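Local coordinates for motility-associated killing factor MakB (Vibrio cholerae serotype O1, PDB 6W1W), which probably serves as one component of a three-part cytotoxin of the alpha-pore-forming type, built largely from long packed helices, at residues V9-A12 and L13-T17; T325-E328 and F329-I333. All blocks are in the same frame, centred on the assembly; numbering follows the deposited sequence.

Interaction 1. Residues V9-A12 and L13-T17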
loop_
_atom_site.group_PDB
_atom_site.type_symbol
_atom_site.label_atom_id
_atom_site.label_comp_id
_atom_site.label_asym_id
_atom_site.label_seq_id
_atom_site.Cartn_x
_atom_site.Cartn_y
_atom_site.Cartn_z
ATOM N N VAL A 9 -4.976 9.757 -21.801
ATOM C CA VAL A 9 -5.848 9.569 -20.644
ATOM C C VAL A 9 -5.839 8.118 -20.187
ATOM O O VAL A 9 -5.911 7.830 -18.986
ATOM C CB VAL A 9 -7.275 10.048 -20.964
ATOM C CG1 VAL A 9 -8.104 10.133 -19.685
ATOM C CG2 VAL A 9 -7.235 11.390 -21.681
ATOM N N ASP A 10 -5.739 7.181 -21.130
ATOM C CA ASP A 10 -5.652 5.776 -20.755
ATOM C C ASP A 10 -4.339 5.487 -20.035
ATOM O O ASP A 10 -4.333 4.908 -18.942
ATOM C CB ASP A 10 -5.814 4.891 -21.991
ATOM C CG ASP A 10 -6.969 3.914 -21.856
ATOM O OD1 ASP A 10 -7.092 3.277 -20.788
ATOM O OD2 ASP A 10 -7.761 3.793 -22.816
ATOM N N THR A 11 -3.213 5.901 -20.624
ATOM C CA THR A 11 -1.922 5.655 -19.988
ATOM C C THR A 11 -1.785 6.431 -18.683
ATOM O O THR A 11 -1.089 5.981 -17.765
ATOM C CB THR A 11 -0.783 6.021 -20.940
ATOM O OG1 THR A 11 -1.113 5.597 -22.266
ATOM C CG2 THR A 11 0.505 5.331 -20.512
ATOM N N ALA A 12 -2.443 7.588 -18.580
ATOM C CA ALA A 12 -2.379 8.381 -17.359
ATOM C C ALA A 12 -3.104 7.689 -16.211
ATOM O O ALA A 12 -2.568 7.579 -15.102
ATOM C CB ALA A 12 -2.965 9.772 -17.612
ATOM N N LEU A 13 -4.324 7.205 -16.464
ATOM C CA LEU A 13 -5.138 6.606 -15.410
ATOM C C LEU A 13 -4.553 5.303 -14.884
ATOM O O LEU A 13 -4.852 4.917 -13.748
ATOM C CB LEU A 13 -6.558 6.372 -15.920
ATOM C CG LEU A 13 -7.568 7.482 -15.628
ATOM C CD1 LEU A 13 -7.051 8.839 -16.086
ATOM C CD2 LEU A 13 -8.909 7.168 -16.284
ATOM N N ASN A 14 -3.728 4.617 -15.675
ATOM C CA ASN A 14 -3.062 3.423 -15.166
ATOM C C ASN A 14 -1.950 3.787 -14.189
ATOM O O ASN A 14 -1.751 3.093 -13.184
ATOM C CB ASN A 14 -2.511 2.591 -16.323
ATOM C CG ASN A 14 -3.607 2.016 -17.197
ATOM O OD1 ASN A 14 -4.763 2.435 -17.122
ATOM N ND2 ASN A 14 -3.248 1.052 -18.035
HETATM N N MSE A 15 -1.222 4.867 -14.461
HETATM C CA MSE A 15 -0.146 5.308 -13.576
HETATM C C MSE A 15 -0.711 5.888 -12.288
HETATM O O MSE A 15 -0.087 5.794 -11.232
HETATM C CB MSE A 15 0.746 6.338 -14.268
HETATM C CG MSE A 15 1.347 5.842 -15.570
HETATM SE SE MSE A 15 2.871 6.904 -16.159
HETATM C CE MSE A 15 3.178 6.062 -17.891
ATOM N N LEU A 16 -1.897 6.495 -12.381
ATOM C CA LEU A 16 -2.606 6.902 -11.173
ATOM C C LEU A 16 -3.002 5.690 -10.338
ATOM O O LEU A 16 -2.881 5.705 -9.106
ATOM C CB LEU A 16 -3.842 7.728 -11.532
ATOM C CG LEU A 16 -3.724 9.255 -11.476
ATOM C CD1 LEU A 16 -2.832 9.692 -10.320
ATOM C CD2 LEU A 16 -3.236 9.824 -12.798
ATOM N N THR A 17 -3.477 4.627 -10.989
ATOM C CA THR A 17 -3.865 3.432 -10.248
ATOM C C THR A 17 -2.649 2.742 -9.639
ATOM O O THR A 17 -2.707 2.263 -8.501
ATOM C CB THR A 17 -4.636 2.479 -11.165
ATOM O OG1 THR A 17 -5.939 3.019 -11.420
ATOM C CG2 THR A 17 -4.774 1.098 -10.533
#
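Val9 and Leu13, one helical turn apart, lie side by side and point the same way, CG1 of Val9 coming to 4.0 Å from CD1 of Leu13. The placement of Val9 follows from its first torsion (chi1 -168°), which sets CG1 opposite the backbone N and next to the carbonyl carbon, on the flank facing the following turn. Beneath the two side chains the turn is closed by the backbone bond from Leu13 N to Val9 O, 3.0 Å long. A branched aliphatic residue suits position 13, where Leu13 packs on the Phe329 ring of helix 316-333; Val9 touches Ser322 and Thr325 of the same helix.

A second parallel pair runs along another flank: CG2 of Thr11 meets the methyl CE of selenomethionine Met15 at 3.8 Å. Thr11 turns its methyl to the neighbour while its hydroxyl is hydrogen-bonded to Asn8; the extended Met15 chain reaches on to Ala282. The backbone bonds here, from Asn14 N to Asp10 O and from Met15 N to Thr11 O (3.5 Å), are weak.

Ala12 and Leu16 are buried too. The CD2 branch of Leu16 folds back to Ala12 O, 3.3 Å away, and Leu16 N bonds to the same oxygen at 3.0 Å. The small methyl of Ala12 suits a helix interface and faces helix 316-333, while Leu16 fills the side toward Leu283 of helix 276-302. One turn on, Leu13 O accepts twice, from Thr17 N and from the hydroxyl OG1 of Thr17 at 3.2 Å, so a polar residue is accommodated in a buried place.

Asp10 is exposed and makes a salt bridge to Arg187. The first turns of helix 9-35 are thus amphipathic, and the dipole at this N-terminal helix end would probably favour the carboxylate as well.

Interaction 2. Residues T325-E328 and F329-I333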
loop_
_atom_site.group_PDB
_atom_site.type_symbol
_atom_site.label_atom_id
_atom_site.label_comp_id
_atom_site.label_asym_id
_atom_site.label_seq_id
_atom_site.Cartn_x
_atom_site.Cartn_y
_atom_site.Cartn_z
ATOM N N THR A 325 -11.343 14.559 -17.320
ATOM C CA THR A 325 -11.462 13.120 -17.107
ATOM C C THR A 325 -10.469 12.639 -16.053
ATOM O O THR A 325 -10.807 11.808 -15.203
ATOM C CB THR A 325 -11.258 12.373 -18.431
ATOM O OG1 THR A 325 -12.203 12.839 -19.408
ATOM C CG2 THR A 325 -11.445 10.877 -18.239
ATOM N N ILE A 326 -9.242 13.167 -16.082
ATOM C CA ILE A 326 -8.235 12.757 -15.107
ATOM C C ILE A 326 -8.568 13.314 -13.729
ATOM O O ILE A 326 -8.408 12.629 -12.712
ATOM C CB ILE A 326 -6.830 13.184 -15.573
ATOM C CG1 ILE A 326 -6.495 12.519 -16.908
ATOM C CG2 ILE A 326 -5.783 12.830 -14.526
ATOM C CD1 ILE A 326 -5.089 12.759 -17.375
ATOM N N SER A 327 -9.052 14.557 -13.670
ATOM C CA SER A 327 -9.431 15.131 -12.383
ATOM C C SER A 327 -10.598 14.368 -11.770
ATOM O O SER A 327 -10.663 14.191 -10.548
ATOM C CB SER A 327 -9.781 16.611 -12.541
ATOM O OG SER A 327 -10.005 17.219 -11.278
ATOM N N GLU A 328 -11.526 13.898 -12.607
ATOM C CA GLU A 328 -12.645 13.114 -12.095
ATOM C C GLU A 328 -12.202 11.733 -11.626
ATOM O O GLU A 328 -12.797 11.179 -10.694
ATOM C CB GLU A 328 -13.737 12.998 -13.160
ATOM C CG GLU A 328 -14.542 14.275 -13.361
ATOM C CD GLU A 328 -15.499 14.189 -14.539
ATOM O OE1 GLU A 328 -15.755 13.068 -15.027
ATOM O OE2 GLU A 328 -15.991 15.250 -14.982
ATOM N N PHE A 329 -11.169 11.162 -12.252
ATOM C CA PHE A 329 -10.654 9.878 -11.784
ATOM C C PHE A 329 -9.976 10.013 -10.429
ATOM O O PHE A 329 -10.046 9.094 -9.602
ATOM C CB PHE A 329 -9.672 9.291 -12.797
ATOM C CG PHE A 329 -9.102 7.962 -12.384
ATOM C CD1 PHE A 329 -9.796 6.790 -12.634
ATOM C CD2 PHE A 329 -7.878 7.881 -11.745
ATOM C CE1 PHE A 329 -9.279 5.563 -12.254
ATOM C CE2 PHE A 329 -7.358 6.654 -11.361
ATOM C CZ PHE A 329 -8.060 5.495 -11.618
ATOM N N VAL A 330 -9.313 11.141 -10.185
ATOM C CA VAL A 330 -8.626 11.329 -8.912
ATOM C C VAL A 330 -9.629 11.607 -7.794
ATOM O O VAL A 330 -9.404 11.218 -6.642
ATOM C CB VAL A 330 -7.573 12.446 -9.044
ATOM C CG1 VAL A 330 -6.906 12.730 -7.720
ATOM C CG2 VAL A 330 -6.516 12.059 -10.080
ATOM N N GLN A 331 -10.758 12.246 -8.110
ATOM C CA GLN A 331 -11.779 12.491 -7.096
ATOM C C GLN A 331 -12.427 11.207 -6.600
ATOM O O GLN A 331 -13.038 11.209 -5.525
ATOM C CB GLN A 331 -12.849 13.433 -7.645
ATOM C CG GLN A 331 -12.370 14.858 -7.840
ATOM C CD GLN A 331 -13.323 15.686 -8.682
ATOM O OE1 GLN A 331 -14.039 15.160 -9.535
ATOM N NE2 GLN A 331 -13.332 16.989 -8.447
ATOM N N LEU A 332 -12.308 10.113 -7.353
ATOM C CA LEU A 332 -12.902 8.851 -6.921
ATOM C C LEU A 332 -11.988 8.103 -5.958
ATOM O O LEU A 332 -12.450 7.592 -4.931
ATOM C CB LEU A 332 -13.238 7.973 -8.130
ATOM C CG LEU A 332 -14.259 8.551 -9.117
ATOM C CD1 LEU A 332 -14.461 7.618 -10.307
ATOM C CD2 LEU A 332 -15.583 8.842 -8.423
ATOM N N ILE A 333 -10.687 8.039 -6.260
ATOM C CA ILE A 333 -9.748 7.374 -5.358
ATOM C C ILE A 333 -9.485 8.192 -4.098
ATOM O O ILE A 333 -8.999 7.645 -3.101
ATOM C CB ILE A 333 -8.423 7.059 -6.079
ATOM C CG1 ILE A 333 -7.812 8.334 -6.658
ATOM C CG2 ILE A 333 -8.637 6.027 -7.182
ATOM C CD1 ILE A 333 -6.533 8.093 -7.425
#
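Val330 packs its CG2 against Ile326 O at 3.3 Å, on the buried side of a turn closed by the bond from Val330 N to Ile326 O, 3.1 Å. The branch sits there because it lies beside the backbone N (chi1 176° for CG1). Phe329 N likewise bonds to Thr325 O at 3.0 Å, but the Phe329 ring, with CG anti to its own N, swings off this turn toward helix 9-35. Ile326 heads for Ala12 of that helix, whereas Ser327 and Val330 meet Ile81 and Ile77 of helix 69-90. This last stretch of helix 316-333 is therefore a member of a helical bundle, in keeping with the resemblance to alpha-pore-forming toxins: its buried apolar residues face helices 9-35 and 69-90, with helix 183-187 beside Phe329 and Ile333.

On the solvent side the backbone still holds, Gln331 N bonding to Ser327 O at 3.1 Å, but the side chains are looser. Glu328 and Gln331 slant past each other, CG of Glu328 standing 4.0 Å from OE1 of Gln331; their flat ends are nearly parallel, 5° apart, but do not touch. The carboxylate finds its partner in Lys324, a turn earlier, through a salt bridge. Leu332, although exposed, has its CG 3.4 Å from Glu328 O.

Interactions 1 and 2 belong to helices far apart in sequence, yet their centres are about 10 Å apart and the two turns pack directly together on the same side of the chain's centre. Phe329 of interaction 2 makes three of the contacts: its CG lies 3.6 Å from CG of Leu13, its CE2 3.7 Å from CB of Leu16, and its CZ 3.3 Å from OG1 of Thr17. Alongside, the CD1 methyl of Ile326 reaches CB of Ala12 at 3.7 Å. Helix 183-187 borders both, Leu186 touching Thr17 as well as Phe329. The pair thus joins the N-terminal helix 9-35 to helix 316-333 near the C-terminal end of the chain.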